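Probable glutathione reductase (Sinorhizobium meliloti, PDB 4DNA) probably catalyses the NADPH-dependent reduction of glutathione disulfide to glutathione, working as a homodimer with one FAD in each subunit. Local coordinates at residues 182-187 against 343-348; 347-352 against 406-411; 194-199 against 224-229. All blocks are in the same frame, centred on the assembly; numbering follows the deposited sequence.

All three contacts are largely buried, but they lie in different parts of the fold. Contact 3 joins the outermost strand of the parallel sheet of the second Rossmann-type unit to its neighbour; it is farthest from the chain centre, and exposed Arg227 gives it a solvent side. Contact 2 belongs to the antiparallel sheet of the dimerisation domain. Contact 1 joins the two, setting helix 180-191 against the turn after strand 343-345, and shares Ser347 and Gln348 with contact 2. Backbone hydrogen bonds and apolar side chains hold contacts 2 and 3, whereas contact 1 relies on the buried carboxylate of Glu184, and on Asn187 and Gln348 O through Lys224 of contact 3.

Contact 1: residues 182-187 against 343-348; sequences AVEFAN and TAVFSQ
Residues 182-187 are a mid-portion of helix 180-191, and residues 343-348 run off the end of edge strand 343-345 into an inverse gamma turn centred on Phe346, closed by a weak hydrogen bond from Ser347 N to Val345 O. The backbones come nearest at Glu184 and Ser347, with CA atoms 4.6 Å apart, so the turn lies directly against the helix. Glu184 makes the hydrogen bond that spans the contact. Its CG lies anti to its own carbonyl carbon (chi1 -70°) and the chain beyond is extended, which brings OE2 to 3.0 Å from Phe346 N. That N-H points at OE2 at 157° and meets the anti lone pair, on the side away from the other carboxylate oxygen. Glu184 and Phe346 run side by side in the same direction, with OE2 at the edge of the ring. One turn later Asn187 ND2 reaches back along the helix to Val183 O, 2.6 Å away and approached from above the carbonyl plane; Val183 O also accepts from Asn187 N. The ND2 bond, with that from Lys224 NZ to OD1, orients the amide and leaves OD1 3.0 Å from Gln348 O. Two acceptors cannot bond each other; Lys224 NZ donates to both. Beside the Glu184 site, Val183 CG2 meets Val345 CG1 at 3.8 Å, the side chains crossing at about a right angle. From the turn, the Phe346 side chain packs on helix 48-66 and on Pro440 of the second subunit. Glu184 OE2 also forms a salt bridge with FAD-binding Lys51, and its side chain lies about 4 Å from FAD at the nearest atoms. Gripped by an amide and an ammonium group, the buried carboxylate is probably ionised, consistent with the Lys-Glu pair beside the flavin in glutathione reductases.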
ATOM      1  N   ALA A 182       9.971 -20.902   1.061  1.00 63.10           N
ATOM      2  CA  ALA A 182       9.184 -21.904   1.738  1.00 61.72           C
ATOM      3  C   ALA A 182       7.854 -21.300   2.168  1.00 61.49           C
ATOM      4  O   ALA A 182       6.798 -21.805   1.797  1.00 60.93           O
ATOM      5  CB  ALA A 182       9.948 -22.454   2.924  1.00 62.81           C
ATOM      6  N   VAL A 183       7.897 -20.196   2.903  1.00 60.90           N
ATOM      7  CA  VAL A 183       6.667 -19.641   3.444  1.00 59.38           C
ATOM      8  C   VAL A 183       5.710 -19.117   2.374  1.00 60.93           C
ATOM      9  O   VAL A 183       4.497 -19.243   2.530  1.00 61.89           O
ATOM     10  CB  VAL A 183       6.892 -18.634   4.585  1.00 60.59           C
ATOM     11  CG1 VAL A 183       7.661 -19.307   5.717  1.00 61.73           C
ATOM     12  CG2 VAL A 183       7.633 -17.409   4.106  1.00 61.88           C
ATOM     13  N   GLU A 184       6.251 -18.563   1.288  1.00 60.90           N
ATOM     14  CA  GLU A 184       5.442 -18.118   0.157  1.00 60.11           C
ATOM     15  C   GLU A 184       4.679 -19.280  -0.477  1.00 60.81           C
ATOM     16  O   GLU A 184       3.450 -19.266  -0.556  1.00 61.50           O
ATOM     17  CB  GLU A 184       6.315 -17.429  -0.881  1.00 61.56           C
ATOM     18  CG  GLU A 184       6.869 -16.076  -0.443  1.00 63.12           C
ATOM     19  CD  GLU A 184       7.648 -15.348  -1.538  1.00 64.68           C
ATOM     20  OE1 GLU A 184       8.245 -16.015  -2.442  1.00 62.77           O
ATOM     21  OE2 GLU A 184       7.658 -14.096  -1.479  1.00 64.70           O
ATOM     22  N   PHE A 185       5.404 -20.300  -0.907  1.00 61.06           N
ATOM     23  CA  PHE A 185       4.771 -21.459  -1.502  1.00 61.50           C
ATOM     24  C   PHE A 185       3.729 -22.115  -0.606  1.00 62.63           C
ATOM     25  O   PHE A 185       2.623 -22.393  -1.054  1.00 62.72           O
ATOM     26  CB  PHE A 185       5.816 -22.459  -1.967  1.00 61.90           C
ATOM     27  CG  PHE A 185       6.293 -22.191  -3.347  1.00 62.10           C
ATOM     28  CD1 PHE A 185       5.501 -22.526  -4.440  1.00 62.58           C
ATOM     29  CD2 PHE A 185       7.498 -21.552  -3.570  1.00 61.85           C
ATOM     30  CE1 PHE A 185       5.913 -22.256  -5.731  1.00 62.84           C
ATOM     31  CE2 PHE A 185       7.917 -21.281  -4.866  1.00 61.68           C
ATOM     32  CZ  PHE A 185       7.128 -21.643  -5.947  1.00 62.02           C
ATOM     33  N   ALA A 186       4.077 -22.332   0.658  1.00 62.60           N
ATOM     34  CA  ALA A 186       3.145 -22.898   1.616  1.00 63.17           C
ATOM     35  C   ALA A 186       1.867 -22.102   1.631  1.00 63.43           C
ATOM     36  O   ALA A 186       0.774 -22.664   1.650  1.00 65.54           O
ATOM     37  CB  ALA A 186       3.752 -22.933   2.997  1.00 64.06           C
ATOM     38  N   ASN A 187       1.997 -20.784   1.614  1.00 62.73           N
ATOM     39  CA  ASN A 187       0.816 -19.938   1.534  1.00 64.40           C
ATOM     40  C   ASN A 187       0.097 -20.034   0.187  1.00 63.35           C
ATOM     41  O   ASN A 187      -1.134 -20.053   0.153  1.00 62.78           O
ATOM     42  CB  ASN A 187       1.157 -18.502   1.898  1.00 61.14           C
ATOM     43  CG  ASN A 187       1.238 -18.311   3.390  1.00 63.94           C
ATOM     44  OD1 ASN A 187       0.217 -18.154   4.056  1.00 67.90           O
ATOM     45  ND2 ASN A 187       2.447 -18.340   3.933  1.00 63.18           N
ATOM     46  N   THR A 343      12.720  -4.976   1.990  1.00 62.45           N
ATOM     47  CA  THR A 343      12.336  -6.234   1.361  1.00 63.79           C
ATOM     48  C   THR A 343      10.902  -6.592   1.718  1.00 63.93           C
ATOM     49  O   THR A 343      10.361  -6.121   2.724  1.00 63.60           O
ATOM     50  CB  THR A 343      13.244  -7.413   1.777  1.00 64.70           C
ATOM     51  OG1 THR A 343      13.391  -7.440   3.204  1.00 62.96           O
ATOM     52  CG2 THR A 343      14.610  -7.324   1.111  1.00 65.85           C
ATOM     53  N   ALA A 344      10.296  -7.429   0.882  1.00 64.45           N
ATOM     54  CA  ALA A 344       8.977  -7.985   1.152  1.00 62.91           C
ATOM     55  C   ALA A 344       9.031  -9.519   1.200  1.00 62.09           C
ATOM     56  O   ALA A 344       9.966 -10.139   0.688  1.00 64.40           O
ATOM     57  CB  ALA A 344       7.982  -7.506   0.104  1.00 60.27           C
ATOM     58  N   VAL A 345       8.046 -10.121   1.852  1.00 61.27           N
ATOM     59  CA  VAL A 345       7.826 -11.554   1.762  1.00 62.98           C
ATOM     60  C   VAL A 345       6.365 -11.677   1.412  1.00 62.07           C
ATOM     61  O   VAL A 345       5.498 -11.198   2.144  1.00 62.53           O
ATOM     62  CB  VAL A 345       8.084 -12.296   3.092  1.00 62.41           C
ATOM     63  CG1 VAL A 345       7.702 -13.766   2.958  1.00 61.93           C
ATOM     64  CG2 VAL A 345       9.535 -12.158   3.509  1.00 61.09           C
ATOM     65  N   PHE A 346       6.082 -12.311   0.292  1.00 62.74           N
ATOM     66  CA  PHE A 346       4.712 -12.368  -0.145  1.00 63.49           C
ATOM     67  C   PHE A 346       4.014 -13.579   0.378  1.00 63.17           C
ATOM     68  O   PHE A 346       3.433 -14.360  -0.375  1.00 64.08           O
ATOM     69  CB  PHE A 346       4.626 -12.200  -1.642  1.00 65.34           C
ATOM     70  CG  PHE A 346       4.926 -10.813  -2.070  1.00 64.66           C
ATOM     71  CD1 PHE A 346       3.978  -9.807  -1.893  1.00 66.53           C
ATOM     72  CD2 PHE A 346       6.161 -10.495  -2.591  1.00 63.79           C
ATOM     73  CE1 PHE A 346       4.252  -8.502  -2.270  1.00 66.15           C
ATOM     74  CE2 PHE A 346       6.451  -9.199  -2.978  1.00 65.89           C
ATOM     75  CZ  PHE A 346       5.497  -8.196  -2.819  1.00 66.42           C
ATOM     76  N   SER A 347       4.103 -13.727   1.695  1.00 62.80           N
ATOM     77  CA  SER A 347       3.298 -14.678   2.414  1.00 62.85           C
ATOM     78  C   SER A 347       1.960 -14.002   2.643  1.00 64.65           C
ATOM     79  O   SER A 347       1.657 -12.947   2.066  1.00 65.29           O
ATOM     80  CB  SER A 347       3.943 -15.033   3.735  1.00 63.38           C
ATOM     81  OG  SER A 347       4.109 -13.878   4.523  1.00 64.37           O
ATOM     82  N   GLN A 348       1.138 -14.602   3.473  1.00 64.68           N
ATOM     83  CA  GLN A 348      -0.197 -14.095   3.637  1.00 66.62           C
ATOM     84  C   GLN A 348      -0.503 -14.431   5.068  1.00 69.64           C
ATOM     85  O   GLN A 348      -0.661 -15.614   5.385  1.00 68.22           O
ATOM     86  CB  GLN A 348      -1.164 -14.807   2.686  1.00 66.95           C
ATOM     87  CG  GLN A 348      -0.754 -14.798   1.207  1.00 65.28           C
ATOM     88  CD  GLN A 348      -1.640 -15.679   0.337  1.00 60.16           C
ATOM     89  OE1 GLN A 348      -1.154 -16.442  -0.497  1.00 60.86           O
ATOM     90  NE2 GLN A 348      -2.941 -15.578   0.530  1.00 56.58           N
TER

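Contact 2: residues 347-352 against 406-411; sequences SQPEIG and HILGHD
Three backbone hydrogen bonds hold these segments together as antiparallel neighbours. Gly352 and Ile407 form a hydrogen-bonded pair, with Gly352 N to Ile407 O and Ile407 N to Gly352 O each at 2.9 Å. Past the non-hydrogen-bonded pair Ile351-Leu408, Gly409 N reaches Glu350 O at 2.8 Å and 165°, lying in the carbonyl plane. Gly409 adopts backbone angles that call for glycine, and a cis peptide bond precedes Pro349. Within the turn, Ser347 OG donates to Pro349 O over 2.7 Å. The apolar part centres on Leu408, whose CG is anti to the backbone N (chi1 179°); its CD1 wedges between Ile351 CG1 at 3.4 Å and Pro349 CG at 3.6 Å, crossing both obliquely. Among the polar side chains, Glu350 lays its carboxylate alongside the Asp411 backbone, and OE1 accepts from Gly413 N at the start of helix 412-424. An alanine here removes the carboxylate that accepts from Gly413 N, and would probably leave the start of helix 412-424 and the chain at Asp411 less firmly held. Strands 351-355 and 402-408 lie inside the sheet, with helix 412-424 against the face of Ile407 and helix 211-223, through Leu217, against the face of Ile351.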
ATOM      1  N   SER A 347       4.103 -13.727   1.695  1.00 62.80           N
ATOM      2  CA  SER A 347       3.298 -14.678   2.414  1.00 62.85           C
ATOM      3  C   SER A 347       1.960 -14.002   2.643  1.00 64.65           C
ATOM      4  O   SER A 347       1.657 -12.947   2.066  1.00 65.29           O
ATOM      5  CB  SER A 347       3.943 -15.033   3.735  1.00 63.38           C
ATOM      6  OG  SER A 347       4.109 -13.878   4.523  1.00 64.37           O
ATOM      7  N   GLN A 348       1.138 -14.602   3.473  1.00 64.68           N
ATOM      8  CA  GLN A 348      -0.197 -14.095   3.637  1.00 66.62           C
ATOM      9  C   GLN A 348      -0.503 -14.431   5.068  1.00 69.64           C
ATOM     10  O   GLN A 348      -0.661 -15.614   5.385  1.00 68.22           O
ATOM     11  CB  GLN A 348      -1.164 -14.807   2.686  1.00 66.95           C
ATOM     12  CG  GLN A 348      -0.754 -14.798   1.207  1.00 65.28           C
ATOM     13  CD  GLN A 348      -1.640 -15.679   0.337  1.00 60.16           C
ATOM     14  OE1 GLN A 348      -1.154 -16.442  -0.497  1.00 60.86           O
ATOM     15  NE2 GLN A 348      -2.941 -15.578   0.530  1.00 56.58           N
ATOM     16  N   PRO A 349      -0.530 -13.411   5.954  1.00 68.36           N
ATOM     17  CA  PRO A 349      -0.334 -11.975   5.667  1.00 68.99           C
ATOM     18  C   PRO A 349       1.074 -11.626   5.147  1.00 65.93           C
ATOM     19  O   PRO A 349       2.047 -12.329   5.469  1.00 65.84           O
ATOM     20  CB  PRO A 349      -0.558 -11.320   7.036  1.00 69.36           C
ATOM     21  CG  PRO A 349      -0.213 -12.386   8.020  1.00 67.03           C
ATOM     22  CD  PRO A 349      -0.687 -13.663   7.399  1.00 66.34           C
ATOM     23  N   GLU A 350       1.171 -10.556   4.351  1.00 64.13           N
ATOM     24  CA  GLU A 350       2.457 -10.090   3.840  1.00 64.41           C
ATOM     25  C   GLU A 350       3.371  -9.595   4.937  1.00 64.12           C
ATOM     26  O   GLU A 350       2.917  -9.109   5.969  1.00 63.59           O
ATOM     27  CB  GLU A 350       2.279  -8.925   2.891  1.00 63.82           C
ATOM     28  CG  GLU A 350       2.271  -9.294   1.442  1.00 65.25           C
ATOM     29  CD  GLU A 350       1.735  -8.155   0.612  1.00 66.67           C
ATOM     30  OE1 GLU A 350       2.537  -7.254   0.273  1.00 65.48           O
ATOM     31  OE2 GLU A 350       0.510  -8.157   0.328  1.00 65.30           O
ATOM     32  N   ILE A 351       4.668  -9.697   4.686  1.00 62.97           N
ATOM     33  CA  ILE A 351       5.647  -8.970   5.460  1.00 61.69           C
ATOM     34  C   ILE A 351       6.252  -7.874   4.562  1.00 60.62           C
ATOM     35  O   ILE A 351       6.355  -8.034   3.351  1.00 61.65           O
ATOM     36  CB  ILE A 351       6.675  -9.925   6.109  1.00 60.09           C
ATOM     37  CG1 ILE A 351       5.937 -10.848   7.092  1.00 62.90           C
ATOM     38  CG2 ILE A 351       7.759  -9.149   6.844  1.00 59.76           C
ATOM     39  CD1 ILE A 351       6.682 -12.085   7.536  1.00 61.90           C
ATOM     40  N   GLY A 352       6.562  -6.735   5.167  1.00 60.72           N
ATOM     41  CA  GLY A 352       7.326  -5.674   4.533  1.00 61.08           C
ATOM     42  C   GLY A 352       8.304  -5.173   5.579  1.00 62.20           C
ATOM     43  O   GLY A 352       7.924  -4.959   6.732  1.00 62.12           O
ATOM     44  N   HIS A 406       8.852  -2.584  10.459  1.00 61.71           N
ATOM     45  CA  HIS A 406       8.387  -3.936  10.161  1.00 59.68           C
ATOM     46  C   HIS A 406       6.891  -3.995  10.192  1.00 61.13           C
ATOM     47  O   HIS A 406       6.261  -3.569  11.167  1.00 61.02           O
ATOM     48  CB  HIS A 406       8.948  -4.913  11.179  1.00 62.23           C
ATOM     49  CG  HIS A 406      10.398  -4.678  11.503  1.00 62.84           C
ATOM     50  ND1 HIS A 406      11.403  -5.176  10.746  1.00 64.06           N
ATOM     51  CD2 HIS A 406      10.996  -3.951  12.527  1.00 61.80           C
ATOM     52  CE1 HIS A 406      12.579  -4.789  11.265  1.00 63.23           C
ATOM     53  NE2 HIS A 406      12.327  -4.042  12.358  1.00 63.70           N
ATOM     54  N   ILE A 407       6.325  -4.532   9.113  1.00 61.45           N
ATOM     55  CA  ILE A 407       4.882  -4.583   8.889  1.00 62.34           C
ATOM     56  C   ILE A 407       4.464  -6.001   8.571  1.00 64.72           C
ATOM     57  O   ILE A 407       5.032  -6.636   7.687  1.00 61.96           O
ATOM     58  CB  ILE A 407       4.435  -3.716   7.679  1.00 62.25           C
ATOM     59  CG1 ILE A 407       5.087  -2.327   7.679  1.00 62.01           C
ATOM     60  CG2 ILE A 407       2.918  -3.592   7.652  1.00 63.12           C
ATOM     61  CD1 ILE A 407       4.643  -1.419   8.810  1.00 63.31           C
ATOM     62  N   LEU A 408       3.481  -6.495   9.307  1.00 62.88           N
ATOM     63  CA  LEU A 408       2.831  -7.746   8.964  1.00 63.29           C
ATOM     64  C   LEU A 408       1.375  -7.433   8.642  1.00 63.45           C
ATOM     65  O   LEU A 408       0.640  -6.930   9.493  1.00 63.37           O
ATOM     66  CB  LEU A 408       2.930  -8.725  10.124  1.00 62.64           C
ATOM     67  CG  LEU A 408       2.278 -10.090   9.915  1.00 63.47           C
ATOM     68  CD1 LEU A 408       2.940 -10.825   8.762  1.00 64.43           C
ATOM     69  CD2 LEU A 408       2.364 -10.911  11.194  1.00 61.81           C
ATOM     70  N   GLY A 409       0.958  -7.696   7.413  1.00 63.28           N
ATOM     71  CA  GLY A 409      -0.389  -7.351   7.010  1.00 62.59           C
ATOM     72  C   GLY A 409      -0.467  -6.873   5.581  1.00 65.30           C
ATOM     73  O   GLY A 409       0.536  -6.861   4.856  1.00 64.61           O
ATOM     74  N   HIS A 410      -1.672  -6.471   5.187  1.00 66.46           N
ATOM     75  CA  HIS A 410      -1.977  -6.140   3.805  1.00 66.49           C
ATOM     76  C   HIS A 410      -1.146  -5.031   3.281  1.00 66.23           C
ATOM     77  O   HIS A 410      -1.153  -3.939   3.835  1.00 67.58           O
ATOM     78  CB  HIS A 410      -3.453  -5.815   3.648  1.00 70.97           C
ATOM     79  CG  HIS A 410      -4.352  -6.987   3.952  1.00 75.04           C
ATOM     80  ND1 HIS A 410      -4.617  -7.955   3.046  1.00 75.19           N
ATOM     81  CD2 HIS A 410      -5.023  -7.346   5.124  1.00 75.94           C
ATOM     82  CE1 HIS A 410      -5.426  -8.880   3.602  1.00 74.64           C
ATOM     83  NE2 HIS A 410      -5.679  -8.503   4.874  1.00 74.85           N
ATOM     84  N   ASP A 411      -0.418  -5.322   2.205  1.00 64.74           N
ATOM     85  CA  ASP A 411       0.346  -4.319   1.444  1.00 67.53           C
ATOM     86  C   ASP A 411       1.666  -3.942   2.110  1.00 64.47           C
ATOM     87  O   ASP A 411       2.278  -2.916   1.773  1.00 63.76           O
ATOM     88  CB  ASP A 411      -0.504  -3.065   1.155  1.00 66.81           C
ATOM     89  CG  ASP A 411      -1.803  -3.395   0.429  1.00 70.32           C
ATOM     90  OD1 ASP A 411      -1.721  -4.036  -0.654  1.00 71.08           O
ATOM     91  OD2 ASP A 411      -2.889  -3.019   0.950  1.00 71.86           O
TER

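Contact 3: residues 194-199 against 224-229; sequences VKTTLI and KGIRIL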
ATOM      1  N   VAL A 194      -4.610 -26.997  -1.132  1.00 67.13           N
ATOM      2  CA  VAL A 194      -3.686 -28.086  -0.877  1.00 66.59           C
ATOM      3  C   VAL A 194      -3.544 -28.207   0.623  1.00 67.54           C
ATOM      4  O   VAL A 194      -3.302 -27.205   1.292  1.00 67.30           O
ATOM      5  CB  VAL A 194      -2.294 -27.814  -1.479  1.00 66.78           C
ATOM      6  CG1 VAL A 194      -1.344 -28.962  -1.187  1.00 66.63           C
ATOM      7  CG2 VAL A 194      -2.389 -27.582  -2.977  1.00 67.33           C
ATOM      8  N   LYS A 195      -3.713 -29.416   1.155  1.00 68.40           N
ATOM      9  CA  LYS A 195      -3.376 -29.690   2.552  1.00 69.26           C
ATOM     10  C   LYS A 195      -1.875 -29.450   2.722  1.00 68.59           C
ATOM     11  O   LYS A 195      -1.063 -30.223   2.217  1.00 69.36           O
ATOM     12  CB  LYS A 195      -3.756 -31.130   2.908  1.00 71.91           C
ATOM     13  CG  LYS A 195      -3.194 -31.651   4.224  1.00 73.26           C
ATOM     14  CD  LYS A 195      -4.108 -31.347   5.402  1.00 81.32           C
ATOM     15  CE  LYS A 195      -3.598 -31.996   6.689  1.00 86.97           C
ATOM     16  NZ  LYS A 195      -2.534 -31.175   7.336  1.00 87.30           N
ATOM     17  N   THR A 196      -1.516 -28.362   3.402  1.00 67.02           N
ATOM     18  CA  THR A 196      -0.118 -27.889   3.438  1.00 67.30           C
ATOM     19  C   THR A 196       0.599 -28.141   4.766  1.00 67.82           C
ATOM     20  O   THR A 196       0.077 -27.806   5.818  1.00 69.45           O
ATOM     21  CB  THR A 196      -0.030 -26.383   3.092  1.00 66.07           C
ATOM     22  OG1 THR A 196      -0.408 -26.177   1.728  1.00 64.12           O
ATOM     23  CG2 THR A 196       1.384 -25.848   3.285  1.00 65.62           C
ATOM     24  N   THR A 197       1.799 -28.716   4.713  1.00 68.54           N
ATOM     25  CA  THR A 197       2.643 -28.852   5.913  1.00 70.12           C
ATOM     26  C   THR A 197       4.037 -28.276   5.667  1.00 68.97           C
ATOM     27  O   THR A 197       4.648 -28.531   4.629  1.00 68.05           O
ATOM     28  CB  THR A 197       2.785 -30.321   6.364  1.00 70.65           C
ATOM     29  OG1 THR A 197       1.520 -30.983   6.266  1.00 72.24           O
ATOM     30  CG2 THR A 197       3.291 -30.407   7.788  1.00 71.86           C
ATOM     31  N   LEU A 198       4.535 -27.505   6.625  1.00 69.62           N
ATOM     32  CA  LEU A 198       5.865 -26.888   6.523  1.00 69.08           C
ATOM     33  C   LEU A 198       6.790 -27.389   7.631  1.00 71.14           C
ATOM     34  O   LEU A 198       6.402 -27.410   8.809  1.00 71.21           O
ATOM     35  CB  LEU A 198       5.737 -25.358   6.570  1.00 68.26           C
ATOM     36  CG  LEU A 198       6.966 -24.450   6.580  1.00 68.19           C
ATOM     37  CD1 LEU A 198       7.635 -24.330   5.218  1.00 66.90           C
ATOM     38  CD2 LEU A 198       6.511 -23.084   7.036  1.00 68.16           C
ATOM     39  N   ILE A 199       8.000 -27.805   7.255  1.00 71.37           N
ATOM     40  CA  ILE A 199       8.972 -28.302   8.234  1.00 72.82           C
ATOM     41  C   ILE A 199      10.339 -27.625   8.101  1.00 74.46           C
ATOM     42  O   ILE A 199      10.815 -27.332   6.999  1.00 71.47           O
ATOM     43  CB  ILE A 199       9.077 -29.840   8.215  1.00 75.20           C
ATOM     44  CG1 ILE A 199       9.900 -30.349   9.408  1.00 77.42           C
ATOM     45  CG2 ILE A 199       9.608 -30.335   6.876  1.00 74.14           C
ATOM     46  CD1 ILE A 199      10.090 -31.855   9.461  1.00 77.53           C
ATOM     47  N   LYS A 224      -4.731 -20.691  10.463  1.00 74.45           N
ATOM     48  CA  LYS A 224      -5.556 -20.909   9.268  1.00 73.92           C
ATOM     49  C   LYS A 224      -5.476 -22.317   8.679  1.00 72.83           C
ATOM     50  O   LYS A 224      -6.036 -22.577   7.616  1.00 71.59           O
ATOM     51  CB  LYS A 224      -5.338 -19.815   8.203  1.00 70.04           C
ATOM     52  CG  LYS A 224      -4.074 -19.911   7.381  1.00 70.10           C
ATOM     53  CD  LYS A 224      -3.960 -18.714   6.445  1.00 70.20           C
ATOM     54  CE  LYS A 224      -2.521 -18.494   5.994  1.00 69.43           C
ATOM     55  NZ  LYS A 224      -2.390 -17.607   4.800  1.00 69.12           N
ATOM     56  N   GLY A 225      -4.803 -23.227   9.376  1.00 72.98           N
ATOM     57  CA  GLY A 225      -4.770 -24.621   8.952  1.00 71.84           C
ATOM     58  C   GLY A 225      -3.480 -25.055   8.289  1.00 72.03           C
ATOM     59  O   GLY A 225      -3.467 -25.988   7.493  1.00 73.76           O
ATOM     60  N   ILE A 226      -2.380 -24.382   8.598  1.00 71.69           N
ATOM     61  CA  ILE A 226      -1.087 -24.860   8.122  1.00 71.45           C
ATOM     62  C   ILE A 226      -0.323 -25.499   9.282  1.00 70.61           C
ATOM     63  O   ILE A 226      -0.140 -24.890  10.340  1.00 72.35           O
ATOM     64  CB  ILE A 226      -0.278 -23.761   7.388  1.00 69.91           C
ATOM     65  CG1 ILE A 226      -1.123 -23.177   6.240  1.00 68.88           C
ATOM     66  CG2 ILE A 226       1.042 -24.326   6.878  1.00 66.96           C
ATOM     67  CD1 ILE A 226      -0.478 -22.058   5.444  1.00 66.18           C
ATOM     68  N   ARG A 227       0.081 -26.747   9.092  1.00 70.17           N
ATOM     69  CA  ARG A 227       0.842 -27.435  10.103  1.00 74.54           C
ATOM     70  C   ARG A 227       2.286 -26.983   9.966  1.00 72.47           C
ATOM     71  O   ARG A 227       2.881 -27.107   8.890  1.00 71.18           O
ATOM     72  CB  ARG A 227       0.720 -28.946   9.929  1.00 73.43           C
ATOM     73  CG  ARG A 227       0.923 -29.721  11.215  1.00 75.66           C
ATOM     74  CD  ARG A 227       1.359 -31.147  10.934  1.00 76.88           C
ATOM     75  NE  ARG A 227       1.688 -31.862  12.168  1.00 80.77           N
ATOM     76  CZ  ARG A 227       1.998 -33.160  12.241  1.00 83.32           C
ATOM     77  NH1 ARG A 227       2.027 -33.917  11.143  1.00 80.95           N
ATOM     78  NH2 ARG A 227       2.285 -33.708  13.422  1.00 84.51           N
ATOM     79  N   ILE A 228       2.841 -26.416  11.033  1.00 72.56           N
ATOM     80  CA  ILE A 228       4.253 -26.060  11.031  1.00 71.66           C
ATOM     81  C   ILE A 228       4.970 -26.933  12.034  1.00 72.08           C
ATOM     82  O   ILE A 228       4.493 -27.133  13.138  1.00 74.78           O
ATOM     83  CB  ILE A 228       4.516 -24.571  11.339  1.00 71.21           C
ATOM     84  CG1 ILE A 228       3.608 -23.672  10.495  1.00 70.12           C
ATOM     85  CG2 ILE A 228       5.987 -24.216  11.114  1.00 68.89           C
ATOM     86  CD1 ILE A 228       3.694 -22.212  10.889  1.00 68.15           C
ATOM     87  N   LEU A 229       6.111 -27.458  11.612  1.00 71.15           N
ATOM     88  CA  LEU A 229       6.925 -28.321  12.426  1.00 73.94           C
ATOM     89  C   LEU A 229       8.332 -27.746  12.535  1.00 75.86           C
ATOM     90  O   LEU A 229       9.115 -27.767  11.580  1.00 75.65           O
ATOM     91  CB  LEU A 229       6.934 -29.736  11.843  1.00 75.79           C
ATOM     92  CG  LEU A 229       5.539 -30.372  11.769  1.00 76.15           C
ATOM     93  CD1 LEU A 229       5.550 -31.725  11.076  1.00 75.02           C
ATOM     94  CD2 LEU A 229       4.911 -30.477  13.154  1.00 79.75           C
TER
HETATM   95  O   HOH W   1      -3.578 -26.754   4.579  1.00 50.82           O
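Toward their C-terminal ends the strands run parallel, their axes 15° apart, and are tightly joined. Leu198 is bonded through both its N-H and its C=O to the neighbouring strand: N donates to Arg227 O at 2.8 Å and 176°, and O accepts from Leu229 N at 2.8 Å. On the face shared by Thr197, Ile199, Arg227 and Leu229, Ile199 CG1, anti to its backbone N, crosses obliquely over Leu229 CB at 3.9 Å. The other end is looser. Arg227 N makes a weak bond to Thr196 O at 3.4 Å, and before it the two segments diverge and a water bridges them, accepting from Thr196 N at 2.9 Å and donating to Gly225 O at 3.0 Å. Arg227 forms the exposed side: its CB rests alongside Thr197 CG2 at 3.7 Å, then the chain extends outward, with Leu229 CD1 over the centre of one guanidinium face. Gly225, with positive phi, closes helix 211-223 in a Schellman motif and leads into strand 227-229. This beta-alpha-beta crossover places strand 227-229 at the margin of the Rossmann-type sheet: strand 195-199 separates it from strand 172-176, and Leu198, Ile226 and Ile228 pack against Met221 of the crossover helix.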